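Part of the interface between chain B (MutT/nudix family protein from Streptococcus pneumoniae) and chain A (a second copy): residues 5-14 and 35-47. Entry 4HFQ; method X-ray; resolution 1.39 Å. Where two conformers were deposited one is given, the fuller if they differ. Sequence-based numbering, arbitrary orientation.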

# COMPACT_ATOMS: atom_id res chain seq x y z
N ASP B 5 -14.44 -27.54 -8.60
CA ASP B 5 -14.08 -26.50 -9.56
C ASP B 5 -12.89 -25.67 -9.07
O ASP B 5 -12.03 -25.29 -9.87
CB ASP B 5 -15.29 -25.63 -9.91
CG ASP B 5 -16.30 -26.39 -10.76
OD1 ASP B 5 -15.88 -26.99 -11.77
OD2 ASP B 5 -17.49 -26.41 -10.42
N PHE B 6 -12.83 -25.44 -7.76
CA PHE B 6 -11.72 -24.72 -7.16
C PHE B 6 -10.44 -25.52 -7.36
O PHE B 6 -9.43 -24.97 -7.80
CB PHE B 6 -12.04 -24.50 -5.67
CG PHE B 6 -11.19 -23.45 -4.98
CD1 PHE B 6 -10.33 -22.60 -5.66
CD2 PHE B 6 -11.32 -23.29 -3.60
CE1 PHE B 6 -9.58 -21.64 -4.98
CE2 PHE B 6 -10.59 -22.33 -2.92
CZ PHE B 6 -9.72 -21.51 -3.61
N VAL B 7 -10.50 -26.83 -7.07
CA VAL B 7 -9.37 -27.72 -7.26
C VAL B 7 -8.88 -27.68 -8.73
O VAL B 7 -7.68 -27.61 -8.98
CB VAL B 7 -9.73 -29.18 -6.83
CG1 VAL B 7 -8.68 -30.18 -7.31
CG2 VAL B 7 -9.91 -29.26 -5.32
N LYS B 8 -9.81 -27.68 -9.68
CA LYS B 8 -9.48 -27.61 -11.08
C LYS B 8 -8.60 -26.37 -11.38
O LYS B 8 -7.59 -26.47 -12.06
CB LYS B 8 -10.78 -27.59 -11.90
CG LYS B 8 -10.62 -27.21 -13.35
CD LYS B 8 -11.94 -27.15 -14.08
CE LYS B 8 -12.76 -25.95 -13.64
NZ LYS B 8 -14.17 -26.07 -14.13
N TYR B 9 -9.04 -25.20 -10.90
CA TYR B 9 -8.30 -23.97 -11.19
C TYR B 9 -6.95 -24.00 -10.51
O TYR B 9 -5.94 -23.61 -11.11
CB TYR B 9 -9.10 -22.73 -10.78
CG TYR B 9 -10.30 -22.49 -11.68
CD1 TYR B 9 -10.14 -22.31 -13.05
CD2 TYR B 9 -11.60 -22.50 -11.16
CE1 TYR B 9 -11.25 -22.11 -13.88
CE2 TYR B 9 -12.70 -22.30 -11.98
CZ TYR B 9 -12.51 -22.10 -13.33
OH TYR B 9 -13.60 -21.91 -14.17
N LEU B 10 -6.92 -24.46 -9.26
CA LEU B 10 -5.67 -24.52 -8.53
C LEU B 10 -4.65 -25.45 -9.21
O LEU B 10 -3.48 -25.08 -9.37
CB LEU B 10 -5.88 -24.94 -7.08
CG LEU B 10 -6.70 -23.94 -6.25
CD1 LEU B 10 -7.06 -24.57 -4.91
CD2 LEU B 10 -5.97 -22.61 -6.08
N GLN B 11 -5.10 -26.63 -9.64
CA GLN B 11 -4.19 -27.57 -10.28
C GLN B 11 -3.68 -27.03 -11.61
O GLN B 11 -2.53 -27.24 -11.93
CB GLN B 11 -4.87 -28.93 -10.45
CG GLN B 11 -5.00 -29.70 -9.14
CD GLN B 11 -5.67 -31.05 -9.34
OE1 GLN B 11 -6.53 -31.21 -10.22
NE2 GLN B 11 -5.24 -32.03 -8.57
N ARG B 12 -4.52 -26.32 -12.36
CA ARG B 12 -4.08 -25.73 -13.62
C ARG B 12 -3.01 -24.66 -13.38
O ARG B 12 -2.03 -24.57 -14.11
CB ARG B 12 -5.26 -25.17 -14.40
CG ARG B 12 -6.14 -26.28 -14.98
CD ARG B 12 -7.36 -25.72 -15.69
NE ARG B 12 -8.28 -26.81 -16.05
CZ ARG B 12 -9.40 -26.64 -16.74
NH1 ARG B 12 -9.75 -25.43 -17.17
NH2 ARG B 12 -10.17 -27.68 -16.99
N MET B 13 -3.20 -23.87 -12.32
CA MET B 13 -2.22 -22.85 -11.98
C MET B 13 -0.93 -23.45 -11.43
O MET B 13 0.16 -22.96 -11.74
CB MET B 13 -2.80 -21.85 -10.99
CG MET B 13 -3.89 -20.98 -11.62
SD MET B 13 -4.45 -19.62 -10.58
CE MET B 13 -5.39 -20.52 -9.42
N ILE B 14 -1.04 -24.52 -10.64
CA ILE B 14 0.13 -25.22 -10.16
C ILE B 14 0.93 -25.79 -11.32
O ILE B 14 2.17 -25.73 -11.31
CB ILE B 14 -0.28 -26.31 -9.14
CG1 ILE B 14 -0.71 -25.64 -7.82
CG2 ILE B 14 0.87 -27.29 -8.91
CD1 ILE B 14 -1.49 -26.55 -6.87
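Chain A, residues 35-47: DLRSLLSEMLNQA

Two helices that pack almost antiparallel can hold together without a single direct hydrogen bond between them, provided that the side chains of one fit the gaps between the side chains of the other. The contact between the two copies of this MutT/nudix family protein illustrates the principle. Residues 35-47 of chain A are helical throughout, their backbone amides bonded four residues back, as in A:Met43 N to A:Leu39 O at 2.8 Å. This helix runs against the helix of chain B at 173° between N-to-C directions, with the axes approaching to 9.9 Å. The register fits that direction: the CA atoms of B:Tyr9 and A:Met43 lie 6.4 Å apart, while one turn later in chain B the CA atoms of B:Met13 and A:Leu36 lie 6.1 Å apart, so the chain A numbering falls as that of chain B rises.

B:Tyr9 and B:Met13 cover the most surface, and each acts as a knob in a four-residue hole. B:Tyr9, with chi1 in the m well, points its CA-to-CB bond toward chain A and enters the hole made by A:Leu39, A:Glu42, A:Met43 and A:Gln46. A:Met43 lies over one face of the ring: its CA stands 4.0 Å from the ring centroid and only 10° off the normal, a CH-pi contact, and its CB is 3.9 Å from B:Tyr9 CG. At the ring edge, A:Leu39 CD2 comes to 4.0 Å from B:Tyr9 CD1.

B:Met13 fills the next hole, among A:Leu36, A:Leu39, A:Leu40 and A:Met43. Its CG packs 3.7 Å from A:Leu39 CB, its SD 3.7 Å from A:Leu40 CD2, and its CE 3.9 Å from A:Met43 SD. The flexible thioether thus follows the apolar surface from its root to its methyl end. A:Leu39 and A:Met43 border both holes and so tie the two knobs into one continuous layer. A:Met43 SD also reaches the edge of the B:Phe6 ring, 3.8 Å from CE1.

Polar groups join this packing through solvent. One water donates to A:Glu42 OE1 at 2.9 Å and accepts from B:Arg12 NH1 at 2.8 Å; another donates to the same A:Glu42 OE1 at 3.1 Å and lies 2.8 Å from B:Tyr9 OH, to which it is hydrogen-bonded. B:Tyr9 therefore serves twice, its ring buried in the hole and its hydroxyl linked by water to the exposed carboxylate of A:Glu42.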

# COMPACT_ATOMS: atom_id res chain seq x y z
N ASP A 35 -0.86 -16.88 -18.91
CA ASP A 35 -1.74 -18.03 -18.68
C ASP A 35 -2.25 -18.06 -17.23
O ASP A 35 -3.40 -18.38 -16.98
CB ASP A 35 -1.01 -19.32 -19.05
CG ASP A 35 -0.81 -19.46 -20.54
OD1 ASP A 35 -1.46 -18.72 -21.31
OD2 ASP A 35 0.02 -20.32 -20.91
N LEU A 36 -1.38 -17.69 -16.28
CA LEU A 36 -1.81 -17.56 -14.90
C LEU A 36 -2.88 -16.48 -14.75
O LEU A 36 -3.90 -16.69 -14.07
CB LEU A 36 -0.61 -17.28 -13.99
CG LEU A 36 0.28 -18.49 -13.75
CD1 LEU A 36 1.58 -18.02 -13.15
CD2 LEU A 36 -0.39 -19.54 -12.87
N ARG A 37 -2.69 -15.34 -15.42
CA ARG A 37 -3.67 -14.26 -15.31
C ARG A 37 -5.01 -14.65 -15.94
O ARG A 37 -6.07 -14.24 -15.46
CB ARG A 37 -3.13 -12.95 -15.89
CG ARG A 37 -3.70 -11.74 -15.16
CD ARG A 37 -3.33 -10.42 -15.81
NE ARG A 37 -3.38 -9.33 -14.83
CZ ARG A 37 -4.46 -8.62 -14.52
NH1 ARG A 37 -5.65 -8.90 -15.05
NH2 ARG A 37 -4.35 -7.64 -13.64
N SER A 38 -4.97 -15.45 -16.99
CA SER A 38 -6.20 -15.95 -17.61
C SER A 38 -6.94 -16.90 -16.65
O SER A 38 -8.15 -16.81 -16.51
CB SER A 38 -5.89 -16.65 -18.93
OG SER A 38 -5.37 -15.74 -19.88
N LEU A 39 -6.19 -17.75 -15.95
CA LEU A 39 -6.81 -18.62 -14.96
C LEU A 39 -7.36 -17.86 -13.76
O LEU A 39 -8.42 -18.21 -13.23
CB LEU A 39 -5.84 -19.71 -14.51
CG LEU A 39 -5.72 -20.84 -15.52
CD1 LEU A 39 -4.39 -21.53 -15.36
CD2 LEU A 39 -6.87 -21.83 -15.35
N LEU A 40 -6.64 -16.83 -13.31
CA LEU A 40 -7.15 -16.02 -12.21
C LEU A 40 -8.48 -15.39 -12.59
O LEU A 40 -9.39 -15.33 -11.78
CB LEU A 40 -6.13 -14.96 -11.78
CG LEU A 40 -4.87 -15.51 -11.11
CD1 LEU A 40 -3.76 -14.47 -11.03
CD2 LEU A 40 -5.13 -16.10 -9.73
N SER A 41 -8.56 -14.94 -13.84
CA SER A 41 -9.77 -14.32 -14.38
C SER A 41 -10.94 -15.32 -14.46
O SER A 41 -12.08 -14.98 -14.12
CB SER A 41 -9.46 -13.72 -15.75
OG SER A 41 -8.39 -12.79 -15.68
N GLU A 42 -10.66 -16.55 -14.88
CA GLU A 42 -11.68 -17.60 -14.96
C GLU A 42 -12.14 -17.99 -13.57
O GLU A 42 -13.33 -18.17 -13.32
CB GLU A 42 -11.13 -18.83 -15.68
CG GLU A 42 -10.93 -18.61 -17.17
CD GLU A 42 -10.07 -19.67 -17.82
OE1 GLU A 42 -9.93 -20.79 -17.27
OE2 GLU A 42 -9.53 -19.39 -18.92
N MET A 43 -11.19 -18.10 -12.65
CA MET A 43 -11.51 -18.49 -11.29
C MET A 43 -12.34 -17.42 -10.59
O MET A 43 -13.32 -17.74 -9.92
CB MET A 43 -10.23 -18.79 -10.51
CG MET A 43 -10.51 -19.20 -9.07
SD MET A 43 -9.02 -19.66 -8.21
CE MET A 43 -8.35 -18.06 -7.95
N LEU A 44 -11.98 -16.16 -10.77
CA LEU A 44 -12.76 -15.07 -10.20
C LEU A 44 -14.19 -15.05 -10.73
O LEU A 44 -15.14 -14.84 -9.95
CB LEU A 44 -12.06 -13.73 -10.44
CG LEU A 44 -12.95 -12.54 -10.07
CD1 LEU A 44 -13.28 -12.58 -8.58
CD2 LEU A 44 -12.32 -11.22 -10.48
N ASN A 45 -14.34 -15.26 -12.03
CA ASN A 45 -15.67 -15.32 -12.62
C ASN A 45 -16.53 -16.36 -11.90
O ASN A 45 -17.67 -16.09 -11.53
CB ASN A 45 -15.58 -15.61 -14.11
CG ASN A 45 -16.87 -15.33 -14.83
OD1 ASN A 45 -17.52 -14.32 -14.58
ND2 ASN A 45 -17.24 -16.21 -15.75
N GLN A 46 -15.96 -17.55 -11.69
CA GLN A 46 -16.69 -18.66 -11.11
C GLN A 46 -16.89 -18.52 -9.61
O GLN A 46 -17.87 -19.01 -9.06
CB GLN A 46 -16.01 -20.00 -11.43
CG GLN A 46 -16.95 -21.20 -11.39
CD GLN A 46 -18.11 -21.08 -12.37
OE1 GLN A 46 -17.96 -20.50 -13.45
NE2 GLN A 46 -19.27 -21.62 -11.99
N ALA A 47 -15.97 -17.85 -8.94
CA ALA A 47 -15.99 -17.79 -7.48
C ALA A 47 -16.87 -16.67 -6.94
O ALA A 47 -17.14 -16.63 -5.74
CB ALA A 47 -14.58 -17.66 -6.92
O HOH W 1 -8.43 -23.09 -18.04
O HOH W 2 -12.79 -21.91 -16.89